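Local coordinates for protein PBP5 (Haemophilus influenzae, PDB 3A3J) that removes the C-terminal D-alanine from peptide precursors of the bacterial cell wall, acting as a serine-type D-alanyl-D-alanine carboxypeptidase, at residues Ser266-Tyr271 / Val278-Phe283; Ala311-Gly316 / Leu336-Asp341; Thr255-Glu260 / Phe283-Ile288; Phe129-Thr134 / Ala155-His160. All blocks are in the same frame, centred on the assembly; numbering follows the deposited sequence.

Interaction 1: Ser266-Tyr271 / Val278-Phe283; sequences SEQRVY and VKLGAF
E267 and K279 face each other across a beta hairpin, that of strands 264-271 and 277-281 in the C-terminal beta domain, and form a non-hydrogen-bonded antiparallel pair. On either side of it lie hydrogen-bonded pairs. Q268 N donates to V278 O at 2.6 Å, and V278 N returns a bond to Q268 O. L280 N reaches S266 O at 2.8 Å, while the return bond from S266 N to L280 O is weak.

K279 can be followed outward. Its CB lies 3.9 Å from S266 O. CG stands anti to the carbonyl carbon (chi1 -74°), and a bend at chi2 lays CD 3.3 Å from that same oxygen. Further bends at chi3 and chi4 bring NZ to 3.5 Å from E267 OE1 in a long salt bridge; E267 OE2 is hydrogen-bonded to S277 OG. Long charged chains suit this face because their ends can meet there beside solvent.

The other face carries S266, Q268, V278 and L280. The Q268 and L280 chains meet obliquely, with L280 CD1 3.6 Å from Q268 CB, and V278 also packs on V338 of strand 329-338. Compact, branched valines fill the far end, where V270 CG2 presses on V278 CG1 at 3.5 Å, closer than two methyl carbons normally pack.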
loop_
_atom_site.group_PDB
_atom_site.type_symbol
_atom_site.label_atom_id
_atom_site.label_comp_id
_atom_site.label_asym_id
_atom_site.label_seq_id
_atom_site.Cartn_x
_atom_site.Cartn_y
_atom_site.Cartn_z
ATOM N N SER A 266 9.366 -10.060 -28.689
ATOM C CA SER A 266 10.605 -10.355 -29.380
ATOM C C SER A 266 10.596 -11.802 -29.829
ATOM O O SER A 266 9.882 -12.637 -29.255
ATOM C CB SER A 266 11.749 -10.168 -28.396
ATOM O OG SER A 266 12.959 -10.320 -29.048
ATOM N N GLU A 267 11.418 -12.113 -30.824
ATOM C CA GLU A 267 11.620 -13.510 -31.239
ATOM C C GLU A 267 13.103 -13.816 -31.161
ATOM O O GLU A 267 13.949 -13.006 -31.603
ATOM C CB GLU A 267 11.098 -13.771 -32.647
ATOM C CG GLU A 267 10.886 -15.256 -32.969
ATOM C CD GLU A 267 10.676 -15.500 -34.464
ATOM O OE1 GLU A 267 9.908 -14.759 -35.111
ATOM O OE2 GLU A 267 11.321 -16.423 -35.016
ATOM N N GLN A 268 13.439 -14.962 -30.590
ATOM C CA GLN A 268 14.832 -15.285 -30.388
ATOM C C GLN A 268 15.129 -16.699 -30.921
ATOM O O GLN A 268 14.310 -17.636 -30.755
ATOM C CB GLN A 268 15.099 -15.263 -28.888
ATOM C CG GLN A 268 16.503 -15.563 -28.509
ATOM C CD GLN A 268 17.325 -14.309 -28.338
ATOM O OE1 GLN A 268 16.939 -13.219 -28.778
ATOM N NE2 GLN A 268 18.474 -14.451 -27.677
ATOM N N ARG A 269 16.310 -16.861 -31.525
ATOM C CA ARG A 269 16.669 -18.128 -32.149
ATOM C C ARG A 269 16.871 -19.141 -31.008
ATOM O O ARG A 269 17.347 -18.787 -29.945
ATOM C CB ARG A 269 17.958 -17.922 -32.981
ATOM C CG ARG A 269 18.778 -19.207 -33.218
ATOM C CD ARG A 269 19.690 -19.162 -34.490
ATOM N NE ARG A 269 19.343 -20.250 -35.428
ATOM C CZ ARG A 269 20.087 -20.677 -36.461
ATOM N NH1 ARG A 269 21.268 -20.142 -36.734
ATOM N NH2 ARG A 269 19.643 -21.666 -37.232
ATOM N N VAL A 270 16.501 -20.387 -31.218
ATOM C CA VAL A 270 16.748 -21.466 -30.235
ATOM C C VAL A 270 17.563 -22.642 -30.875
ATOM O O VAL A 270 17.288 -23.047 -32.020
ATOM C CB VAL A 270 15.420 -22.036 -29.733
ATOM C CG1 VAL A 270 15.658 -23.142 -28.641
ATOM C CG2 VAL A 270 14.593 -20.904 -29.156
ATOM N N TYR A 271 18.520 -23.204 -30.136
ATOM C CA TYR A 271 19.359 -24.279 -30.684
ATOM C C TYR A 271 18.835 -25.634 -30.269
ATOM O O TYR A 271 18.513 -25.868 -29.085
ATOM C CB TYR A 271 20.820 -24.102 -30.233
ATOM C CG TYR A 271 21.424 -22.944 -30.961
ATOM C CD1 TYR A 271 21.301 -21.655 -30.476
ATOM C CD2 TYR A 271 22.012 -23.131 -32.195
ATOM C CE1 TYR A 271 21.806 -20.576 -31.179
ATOM C CE2 TYR A 271 22.526 -22.098 -32.905
ATOM C CZ TYR A 271 22.428 -20.800 -32.390
ATOM O OH TYR A 271 22.960 -19.751 -33.110
ATOM N N VAL A 278 11.838 -18.670 -30.655
ATOM C CA VAL A 278 10.901 -18.593 -29.522
ATOM C C VAL A 278 10.582 -17.125 -29.267
ATOM O O VAL A 278 11.407 -16.233 -29.549
ATOM C CB VAL A 278 11.379 -19.374 -28.257
ATOM C CG1 VAL A 278 12.471 -18.694 -27.527
ATOM C CG2 VAL A 278 10.224 -19.606 -27.318
ATOM N N LYS A 279 9.349 -16.888 -28.802
ATOM C CA LYS A 279 8.864 -15.560 -28.493
ATOM C C LYS A 279 9.258 -15.250 -27.078
ATOM O O LYS A 279 9.207 -16.124 -26.211
ATOM C CB LYS A 279 7.347 -15.538 -28.661
ATOM C CG LYS A 279 6.937 -15.538 -30.121
ATOM C CD LYS A 279 7.431 -14.229 -30.787
ATOM C CE LYS A 279 6.471 -13.686 -31.854
ATOM N NZ LYS A 279 7.037 -13.907 -33.209
ATOM N N LEU A 280 9.695 -14.026 -26.851
ATOM C CA LEU A 280 10.066 -13.558 -25.527
ATOM C C LEU A 280 9.097 -12.456 -25.101
ATOM O O LEU A 280 8.519 -11.785 -25.950
ATOM C CB LEU A 280 11.491 -12.975 -25.565
ATOM C CG LEU A 280 12.604 -13.948 -26.078
ATOM C CD1 LEU A 280 13.935 -13.279 -26.076
ATOM C CD2 LEU A 280 12.607 -15.315 -25.318
ATOM N N GLY A 281 8.984 -12.230 -23.801
ATOM C CA GLY A 281 8.151 -11.156 -23.257
ATOM C C GLY A 281 8.122 -11.279 -21.756
ATOM O O GLY A 281 9.124 -11.737 -21.163
ATOM N N ALA A 282 6.974 -10.897 -21.157
ATOM C CA ALA A 282 6.724 -10.922 -19.692
ATOM C C ALA A 282 5.264 -11.330 -19.434
ATOM O O ALA A 282 4.343 -10.956 -20.165
ATOM C CB ALA A 282 7.040 -9.565 -19.032
ATOM N N PHE A 283 5.061 -12.175 -18.439
ATOM C CA PHE A 283 3.706 -12.600 -18.108
ATOM C C PHE A 283 3.018 -11.611 -17.124
ATOM O O PHE A 283 1.844 -11.788 -16.779
ATOM C CB PHE A 283 3.681 -14.079 -17.640
ATOM C CG PHE A 283 3.781 -15.059 -18.787
ATOM C CD1 PHE A 283 2.693 -15.246 -19.667
ATOM C CD2 PHE A 283 4.985 -15.681 -19.075
ATOM C CE1 PHE A 283 2.783 -16.122 -20.774
ATOM C CE2 PHE A 283 5.104 -16.547 -20.147
ATOM C CZ PHE A 283 3.991 -16.773 -21.012
#

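Interaction 2: Ala311-Gly316 / Leu336-Asp341; sequences APLAKG and LQVMND
Three hydrogen bonds tie K315 and G316 to D341, V338 and Q337, joining the loop before strand 318-326 to the end of strand 329-338 and the turn beyond it. K315 N donates to D341 OD1 at 2.6 Å, a nearly straight bond (167°) received on the anti side of the carboxylate and somewhat out of its plane. G316 N gives its hydrogen to V338 O at 2.8 Å. In the opposite sense, Q337 NE2 donates to G316 O, which lies close to the plane of the glutamine amide; Q337 OE1 accepts from F283 N, and the one amide thus bridges two chain segments. G316 adopts a positive phi (89°), at which a CB would collide with the preceding carbonyl oxygen.

Apolar contact joins L313 and V338: L313 CG meets V338 CG2 at 4.0 Å, the two side chains crossing at about a right angle.

Carbons also approach carbonyl oxygens. The aliphatic chain of K315 lies close against M339, with CG 3.1 Å from M339 O, and D341 CA makes a CA-H...O contact with L313 O.

Segment 311-316 is not a strand, and two of the three bonds holding it use a side chain rather than backbone pairing. The negative charge of the D341 carboxylate would probably strengthen its bond from K315 N.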
loop_
_atom_site.group_PDB
_atom_site.type_symbol
_atom_site.label_atom_id
_atom_site.label_comp_id
_atom_site.label_asym_id
_atom_site.label_seq_id
_atom_site.Cartn_x
_atom_site.Cartn_y
_atom_site.Cartn_z
ATOM N N ALA A 311 17.190 -25.355 -26.318
ATOM C CA ALA A 311 16.087 -26.242 -25.859
ATOM C C ALA A 311 16.613 -27.250 -24.842
ATOM O O ALA A 311 17.836 -27.475 -24.786
ATOM C CB ALA A 311 15.415 -26.962 -27.038
ATOM N N PRO A 312 15.736 -27.807 -23.954
ATOM C CA PRO A 312 14.303 -27.548 -23.771
ATOM C C PRO A 312 14.081 -26.172 -23.138
ATOM O O PRO A 312 14.846 -25.742 -22.275
ATOM C CB PRO A 312 13.880 -28.664 -22.767
ATOM C CG PRO A 312 15.061 -28.814 -21.883
ATOM C CD PRO A 312 16.253 -28.679 -22.861
ATOM N N LEU A 313 13.040 -25.487 -23.574
ATOM C CA LEU A 313 12.585 -24.238 -22.923
ATOM C C LEU A 313 11.122 -24.319 -22.377
ATOM O O LEU A 313 10.193 -24.655 -23.120
ATOM C CB LEU A 313 12.664 -23.125 -23.940
ATOM C CG LEU A 313 13.879 -22.200 -23.986
ATOM C CD1 LEU A 313 15.025 -22.738 -23.291
ATOM C CD2 LEU A 313 14.201 -21.820 -25.396
ATOM N N ALA A 314 10.929 -23.930 -21.118
ATOM C CA ALA A 314 9.592 -23.939 -20.456
ATOM C C ALA A 314 8.887 -22.557 -20.526
ATOM O O ALA A 314 9.500 -21.510 -20.297
ATOM C CB ALA A 314 9.747 -24.371 -18.981
ATOM N N LYS A 315 7.609 -22.550 -20.887
ATOM C CA LYS A 315 6.808 -21.326 -20.880
ATOM C C LYS A 315 6.895 -20.660 -19.502
ATOM O O LYS A 315 6.849 -21.330 -18.502
ATOM C CB LYS A 315 5.351 -21.635 -21.245
ATOM C CG LYS A 315 4.496 -20.366 -21.330
ATOM C CD LYS A 315 3.043 -20.619 -21.376
ATOM C CE LYS A 315 2.669 -21.078 -22.741
ATOM N NZ LYS A 315 1.302 -20.555 -22.940
ATOM N N GLY A 316 7.126 -19.348 -19.462
ATOM C CA GLY A 316 7.376 -18.617 -18.209
ATOM C C GLY A 316 8.817 -18.545 -17.762
ATOM O O GLY A 316 9.181 -17.786 -16.868
ATOM N N LEU A 336 12.848 -11.102 -18.375
ATOM C CA LEU A 336 12.354 -11.434 -19.706
ATOM C C LEU A 336 12.128 -12.922 -19.704
ATOM O O LEU A 336 12.990 -13.678 -19.269
ATOM C CB LEU A 336 13.428 -11.091 -20.708
ATOM C CG LEU A 336 13.126 -11.156 -22.186
ATOM C CD1 LEU A 336 11.953 -10.273 -22.579
ATOM C CD2 LEU A 336 14.411 -10.694 -22.893
ATOM N N GLN A 337 10.990 -13.354 -20.204
ATOM C CA GLN A 337 10.666 -14.757 -20.138
ATOM C C GLN A 337 10.353 -15.346 -21.487
ATOM O O GLN A 337 9.982 -14.656 -22.444
ATOM C CB GLN A 337 9.468 -15.031 -19.194
ATOM C CG GLN A 337 9.562 -14.455 -17.790
ATOM C CD GLN A 337 8.153 -14.340 -17.166
ATOM O OE1 GLN A 337 7.480 -13.319 -17.330
ATOM N NE2 GLN A 337 7.677 -15.425 -16.535
ATOM N N VAL A 338 10.497 -16.660 -21.543
ATOM C CA VAL A 338 10.096 -17.426 -22.696
ATOM C C VAL A 338 8.542 -17.519 -22.632
ATOM O O VAL A 338 7.970 -17.740 -21.563
ATOM C CB VAL A 338 10.794 -18.839 -22.591
ATOM C CG1 VAL A 338 10.218 -19.853 -23.601
ATOM C CG2 VAL A 338 12.363 -18.685 -22.683
ATOM N N MET A 339 7.872 -17.347 -23.757
ATOM C CA MET A 339 6.414 -17.193 -23.783
ATOM C C MET A 339 5.701 -18.471 -24.206
ATOM O O MET A 339 4.531 -18.667 -23.874
ATOM C CB MET A 339 6.003 -16.105 -24.772
ATOM C CG MET A 339 6.659 -14.796 -24.527
ATOM S SD MET A 339 6.262 -14.069 -22.894
ATOM C CE MET A 339 7.439 -14.831 -21.824
ATOM N N ASN A 340 6.390 -19.317 -24.981
ATOM C CA ASN A 340 5.854 -20.634 -25.340
ATOM C C ASN A 340 6.863 -21.755 -25.015
ATOM O O ASN A 340 8.093 -21.491 -24.936
ATOM C CB ASN A 340 5.352 -20.653 -26.808
ATOM C CG ASN A 340 5.760 -19.368 -27.643
ATOM O OD1 ASN A 340 6.935 -19.202 -28.125
ATOM N ND2 ASN A 340 4.770 -18.484 -27.858
ATOM N N ASP A 341 6.373 -22.981 -24.772
ATOM C CA ASP A 341 7.266 -24.129 -24.510
ATOM C C ASP A 341 8.106 -24.450 -25.781
ATOM O O ASP A 341 7.581 -24.331 -26.891
ATOM C CB ASP A 341 6.479 -25.382 -24.154
ATOM C CG ASP A 341 6.169 -25.514 -22.670
ATOM O OD1 ASP A 341 6.797 -24.853 -21.801
ATOM O OD2 ASP A 341 5.273 -26.342 -22.378
#

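Interaction 3: Thr255-Glu260 / Phe283-Ile288; sequences TFKTLE and FMDHFI
A classic beta bulge interrupts the two-stranded antiparallel ribbon of strands 253-259 and 286-291: T258 and L259 both face H286. H286 O takes T258 N at 2.9 Å, from above its carbonyl plane, and a weak bond from L259 N; H286 N donates back to L259 O. Before the bulge, F256 and I288 exchange two backbone bonds, and F256 CE2 lies 3.7 Å from I288 CG1, the two side chains running side by side. T258 CG2 approaches I288 CG1 equally closely. T258 OG1 sits at the edge of the H286 ring, 3.5 Å from CD2, and is hydrogen-bonded to Y324 OH.

On the other face K257 has CG anti to the backbone N (chi1 -167°), placing it over the F287 ring in an off-centre CH-pi contact, 4.2 Å from CG to the centroid. The flexible lysine then bends at chi3, and NZ forms a salt bridge with D285 OD2 at 3.3 Å, its hydrogen bond weak. D285 OD1 accepts from A261 N, so one carboxylate serves both charge pairing and the backbone.

L259 and H286 pack on A334 of strand 329-338 and I288 on A332, while F256 touches Q295 and V298. T255 OG1 is hydrogen-bonded to D16 at the end of strand 11-16 in the catalytic domain.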
loop_
_atom_site.group_PDB
_atom_site.type_symbol
_atom_site.label_atom_id
_atom_site.label_comp_id
_atom_site.label_asym_id
_atom_site.label_seq_id
_atom_site.Cartn_x
_atom_site.Cartn_y
_atom_site.Cartn_z
ATOM N N THR A 255 5.456 8.052 -14.851
ATOM C CA THR A 255 5.491 6.624 -14.734
ATOM C C THR A 255 4.906 6.028 -15.999
ATOM O O THR A 255 3.901 6.449 -16.480
ATOM C CB THR A 255 4.704 6.166 -13.472
ATOM O OG1 THR A 255 5.555 6.375 -12.328
ATOM C CG2 THR A 255 4.289 4.691 -13.559
ATOM N N PHE A 256 5.563 5.059 -16.583
ATOM C CA PHE A 256 4.949 4.449 -17.729
ATOM C C PHE A 256 5.206 2.940 -17.782
ATOM O O PHE A 256 6.155 2.405 -17.212
ATOM C CB PHE A 256 5.320 5.158 -19.055
ATOM C CG PHE A 256 6.708 4.831 -19.570
ATOM C CD1 PHE A 256 6.880 3.939 -20.644
ATOM C CD2 PHE A 256 7.836 5.427 -19.013
ATOM C CE1 PHE A 256 8.167 3.632 -21.148
ATOM C CE2 PHE A 256 9.112 5.125 -19.495
ATOM C CZ PHE A 256 9.273 4.214 -20.564
ATOM N N LYS A 257 4.296 2.292 -18.466
ATOM C CA LYS A 257 4.307 0.871 -18.594
ATOM C C LYS A 257 5.355 0.478 -19.645
ATOM O O LYS A 257 5.256 0.879 -20.795
ATOM C CB LYS A 257 2.904 0.436 -19.006
ATOM C CG LYS A 257 2.720 -1.052 -18.868
ATOM C CD LYS A 257 1.434 -1.493 -19.535
ATOM C CE LYS A 257 0.357 -1.641 -18.501
ATOM N NZ LYS A 257 -0.938 -2.115 -19.051
ATOM N N THR A 258 6.385 -0.272 -19.260
ATOM C CA THR A 258 7.306 -0.778 -20.261
ATOM C C THR A 258 7.000 -2.183 -20.735
ATOM O O THR A 258 7.480 -2.586 -21.795
ATOM C CB THR A 258 8.727 -0.791 -19.757
ATOM O OG1 THR A 258 8.794 -1.668 -18.643
ATOM C CG2 THR A 258 9.183 0.618 -19.364
ATOM N N LEU A 259 6.250 -2.962 -19.961
ATOM C CA LEU A 259 5.816 -4.291 -20.422
ATOM C C LEU A 259 4.365 -4.576 -20.105
ATOM O O LEU A 259 3.873 -4.234 -19.016
ATOM C CB LEU A 259 6.687 -5.410 -19.840
ATOM C CG LEU A 259 8.200 -5.367 -20.092
ATOM C CD1 LEU A 259 8.952 -6.161 -18.985
ATOM C CD2 LEU A 259 8.513 -5.902 -21.496
ATOM N N GLU A 260 3.702 -5.214 -21.058
ATOM C CA GLU A 260 2.344 -5.668 -20.915
ATOM C C GLU A 260 2.267 -7.198 -20.803
ATOM O O GLU A 260 2.787 -7.919 -21.680
ATOM C CB GLU A 260 1.536 -5.195 -22.116
ATOM C CG GLU A 260 0.158 -5.775 -22.185
ATOM C CD GLU A 260 -0.536 -5.409 -23.490
ATOM O OE1 GLU A 260 -0.277 -4.305 -24.004
ATOM O OE2 GLU A 260 -1.330 -6.217 -24.018
ATOM N N PHE A 283 5.061 -12.175 -18.439
ATOM C CA PHE A 283 3.706 -12.600 -18.108
ATOM C C PHE A 283 3.018 -11.611 -17.124
ATOM O O PHE A 283 1.844 -11.788 -16.779
ATOM C CB PHE A 283 3.681 -14.079 -17.640
ATOM C CG PHE A 283 3.781 -15.059 -18.787
ATOM C CD1 PHE A 283 2.693 -15.246 -19.667
ATOM C CD2 PHE A 283 4.985 -15.681 -19.075
ATOM C CE1 PHE A 283 2.783 -16.122 -20.774
ATOM C CE2 PHE A 283 5.104 -16.547 -20.147
ATOM C CZ PHE A 283 3.991 -16.773 -21.012
ATOM N N MET A 284 3.750 -10.582 -16.695
ATOM C CA MET A 284 3.124 -9.483 -15.936
ATOM C C MET A 284 3.544 -8.103 -16.424
ATOM O O MET A 284 4.658 -7.938 -17.009
ATOM C CB MET A 284 3.428 -9.615 -14.458
ATOM C CG MET A 284 2.319 -10.432 -13.708
ATOM S SD MET A 284 2.434 -10.391 -11.863
ATOM C CE MET A 284 2.182 -8.621 -11.488
ATOM N N ASP A 285 2.653 -7.131 -16.193
ATOM C CA ASP A 285 2.887 -5.713 -16.540
ATOM C C ASP A 285 4.108 -5.234 -15.828
ATOM O O ASP A 285 4.457 -5.799 -14.837
ATOM C CB ASP A 285 1.726 -4.864 -16.044
ATOM C CG ASP A 285 0.523 -4.951 -16.931
ATOM O OD1 ASP A 285 0.577 -5.628 -17.974
ATOM O OD2 ASP A 285 -0.480 -4.303 -16.586
ATOM N N HIS A 286 4.769 -4.202 -16.330
ATOM C CA HIS A 286 5.904 -3.629 -15.634
ATOM C C HIS A 286 5.866 -2.132 -15.884
ATOM O O HIS A 286 5.355 -1.707 -16.934
ATOM C CB HIS A 286 7.239 -4.153 -16.176
ATOM C CG HIS A 286 8.403 -3.774 -15.322
ATOM N ND1 HIS A 286 8.859 -4.566 -14.287
ATOM C CD2 HIS A 286 9.195 -2.672 -15.324
ATOM C CE1 HIS A 286 9.871 -3.962 -13.676
ATOM N NE2 HIS A 286 10.090 -2.804 -14.284
ATOM N N PHE A 287 6.401 -1.347 -14.941
ATOM C CA PHE A 287 6.218 0.115 -14.963
ATOM C C PHE A 287 7.485 0.704 -14.477
ATOM O O PHE A 287 8.125 0.139 -13.598
ATOM C CB PHE A 287 5.091 0.618 -14.036
ATOM C CG PHE A 287 3.710 0.122 -14.408
ATOM C CD1 PHE A 287 2.896 0.861 -15.257
ATOM C CD2 PHE A 287 3.203 -1.041 -13.839
ATOM C CE1 PHE A 287 1.641 0.435 -15.584
ATOM C CE2 PHE A 287 1.952 -1.475 -14.181
ATOM C CZ PHE A 287 1.165 -0.750 -15.045
ATOM N N ILE A 288 7.874 1.836 -15.033
ATOM C CA ILE A 288 9.048 2.458 -14.478
ATOM C C ILE A 288 8.750 3.914 -14.194
ATOM O O ILE A 288 7.803 4.492 -14.729
ATOM C CB ILE A 288 10.326 2.262 -15.375
ATOM C CG1 ILE A 288 10.191 3.017 -16.699
ATOM C CG2 ILE A 288 10.595 0.773 -15.581
ATOM C CD1 ILE A 288 11.602 3.361 -17.328
#

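Interaction 4: Phe129-Thr134 / Ala155-His160; sequences FGLKNT and AIIGAH
A Schellman motif ends helix 115-128 at G130, and the residues on either side of this glycine, F129 and L131, pack on helix 151-164 of the catalytic domain. At the positive phi of G130 (80°) a CB would jam against the preceding carbonyl oxygen; glycine, having none, suits the helix end.

The chief contact is an offset stack of the F129 and H160 rings, their centroids 3.7 Å apart and their planes within 7° of parallel. H160 CD2 lies over the centre of the phenyl ring, 3.3 Å above its plane. F129 CD1 in turn sits over one face of the imidazole, offset toward its rim and 3.4 Å from NE2. F129 reaches this place with CG anti to its carbonyl carbon (chi1 -67°). A flat imidazole fits here because it can stack and still use its nitrogens: a water in the ring plane hydrogen-bonds to H160 NE2, 2.8 Å from the water O, and donates to F129 O, while H160 ND1 is hydrogen-bonded to D164.

Around the stack the packing is aliphatic. I157 CG1 touches the edge of the phenyl ring, 4.1 Å from F129 CD2. L131 uses its fork to meet two neighbours on the helix: CD2 lies 3.7 Å from I156 CG2, and CD1 is 3.9 Å from I157 CD1.

Helix 38-51 closes in as well: M41 touches F129, M40 touches I157, and Y44 stands edge-to-face to the F129 ring and packs on H160. The I157 side chain is about 9 Å from that of K39, the probable proton acceptor, which lies on that same helix.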
loop_
_atom_site.group_PDB
_atom_site.type_symbol
_atom_site.label_atom_id
_atom_site.label_comp_id
_atom_site.label_asym_id
_atom_site.label_seq_id
_atom_site.Cartn_x
_atom_site.Cartn_y
_atom_site.Cartn_z
ATOM N N PHE A 129 3.824 -9.776 3.243
ATOM C CA PHE A 129 4.158 -8.560 2.451
ATOM C C PHE A 129 5.662 -8.373 2.346
ATOM O O PHE A 129 6.109 -7.508 1.603
ATOM C CB PHE A 129 3.591 -7.243 3.089
ATOM C CG PHE A 129 2.095 -7.151 3.086
ATOM C CD1 PHE A 129 1.344 -8.042 2.387
ATOM C CD2 PHE A 129 1.444 -6.111 3.755
ATOM C CE1 PHE A 129 -0.041 -7.941 2.361
ATOM C CE2 PHE A 129 0.061 -5.971 3.741
ATOM C CZ PHE A 129 -0.708 -6.880 3.059
ATOM N N GLY A 130 6.456 -9.125 3.113
ATOM C CA GLY A 130 7.911 -8.933 3.062
ATOM C C GLY A 130 8.527 -7.788 3.842
ATOM O O GLY A 130 9.583 -7.254 3.458
ATOM N N LEU A 131 7.952 -7.465 4.998
ATOM C CA LEU A 131 8.341 -6.302 5.784
ATOM C C LEU A 131 9.263 -6.676 6.883
ATOM O O LEU A 131 9.063 -7.694 7.520
ATOM C CB LEU A 131 7.104 -5.652 6.470
ATOM C CG LEU A 131 5.808 -5.577 5.685
ATOM C CD1 LEU A 131 4.700 -4.907 6.594
ATOM C CD2 LEU A 131 6.040 -4.754 4.417
ATOM N N LYS A 132 10.177 -5.786 7.225
ATOM C CA LYS A 132 11.303 -6.158 8.025
ATOM C C LYS A 132 11.303 -5.294 9.261
ATOM O O LYS A 132 12.023 -5.525 10.225
ATOM C CB LYS A 132 12.528 -5.882 7.141
ATOM C CG LYS A 132 13.833 -6.001 7.867
ATOM C CD LYS A 132 14.938 -5.340 7.116
ATOM C CE LYS A 132 16.058 -5.087 8.128
ATOM N NZ LYS A 132 17.310 -5.020 7.379
ATOM N N ASN A 133 10.427 -4.291 9.273
ATOM C CA ASN A 133 10.461 -3.324 10.322
ATOM C C ASN A 133 9.082 -3.013 10.923
ATOM O O ASN A 133 8.850 -1.912 11.465
ATOM C CB ASN A 133 11.096 -2.052 9.758
ATOM C CG ASN A 133 12.608 -2.159 9.686
ATOM O OD1 ASN A 133 13.244 -2.465 10.676
ATOM N ND2 ASN A 133 13.179 -1.909 8.516
ATOM N N THR A 134 8.187 -3.975 10.802
ATOM C CA THR A 134 6.899 -3.878 11.386
ATOM C C THR A 134 6.549 -4.999 12.354
ATOM O O THR A 134 6.772 -6.179 12.034
ATOM C CB THR A 134 5.879 -3.875 10.260
ATOM O OG1 THR A 134 6.190 -2.766 9.414
ATOM C CG2 THR A 134 4.461 -3.668 10.809
ATOM N N ALA A 155 4.085 2.380 3.577
ATOM C CA ALA A 155 3.780 2.568 2.131
ATOM C C ALA A 155 3.436 1.237 1.504
ATOM O O ALA A 155 2.511 1.110 0.673
ATOM C CB ALA A 155 4.990 3.279 1.363
ATOM N N ILE A 156 4.194 0.207 1.883
ATOM C CA ILE A 156 3.937 -1.141 1.281
ATOM C C ILE A 156 2.560 -1.638 1.667
ATOM O O ILE A 156 1.755 -2.100 0.817
ATOM C CB ILE A 156 5.097 -2.153 1.635
ATOM C CG1 ILE A 156 6.400 -1.729 0.948
ATOM C CG2 ILE A 156 4.694 -3.586 1.205
ATOM C CD1 ILE A 156 7.649 -2.300 1.552
ATOM N N ILE A 157 2.195 -1.410 2.927
ATOM C CA ILE A 157 0.837 -1.867 3.416
ATOM C C ILE A 157 -0.230 -1.115 2.694
ATOM O O ILE A 157 -1.230 -1.687 2.231
ATOM C CB ILE A 157 0.632 -1.685 5.014
ATOM C CG1 ILE A 157 1.620 -2.588 5.758
ATOM C CG2 ILE A 157 -0.821 -1.935 5.374
ATOM C CD1 ILE A 157 1.933 -2.263 7.230
ATOM N N GLY A 158 -0.034 0.187 2.523
ATOM C CA GLY A 158 -1.166 0.955 1.856
ATOM C C GLY A 158 -1.224 0.504 0.396
ATOM O O GLY A 158 -2.295 0.384 -0.193
ATOM N N ALA A 159 -0.089 0.199 -0.230
ATOM C CA ALA A 159 -0.241 -0.265 -1.686
ATOM C C ALA A 159 -1.033 -1.544 -1.823
ATOM O O ALA A 159 -1.810 -1.771 -2.798
ATOM C CB ALA A 159 1.161 -0.443 -2.331
ATOM N N HIS A 160 -0.869 -2.425 -0.819
ATOM C CA HIS A 160 -1.596 -3.727 -0.826
ATOM C C HIS A 160 -3.057 -3.525 -0.619
ATOM O O HIS A 160 -3.871 -4.198 -1.223
ATOM C CB HIS A 160 -1.080 -4.641 0.286
ATOM C CG HIS A 160 0.069 -5.506 -0.149
ATOM N ND1 HIS A 160 -0.089 -6.533 -1.056
ATOM C CD2 HIS A 160 1.388 -5.465 0.153
ATOM C CE1 HIS A 160 1.083 -7.133 -1.247
ATOM N NE2 HIS A 160 2.009 -6.481 -0.554
HETATM O O HOH W 1 4.812 -6.677 -0.385
#

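Interaction 4 comes first along the chain and belongs to the catalytic domain; the other three follow in the C-terminal beta domain. Between centres, it is about 21 Å from interaction 3, about 34 Å from interaction 1 and about 32 Å from interaction 2. The hairpin of interaction 1 is nested within the loop that interaction 3 closes, and the two share F283. Interactions 1 and 2, with centres about 7 Å apart, meet through neighbouring strands 277-281 and 329-338 of one mixed sheet, where G281 O and Q337 N probably hydrogen-bond. Three contacts thus tie together strands and loops of the C-terminal domain, interaction 3 lying nearest the catalytic domain.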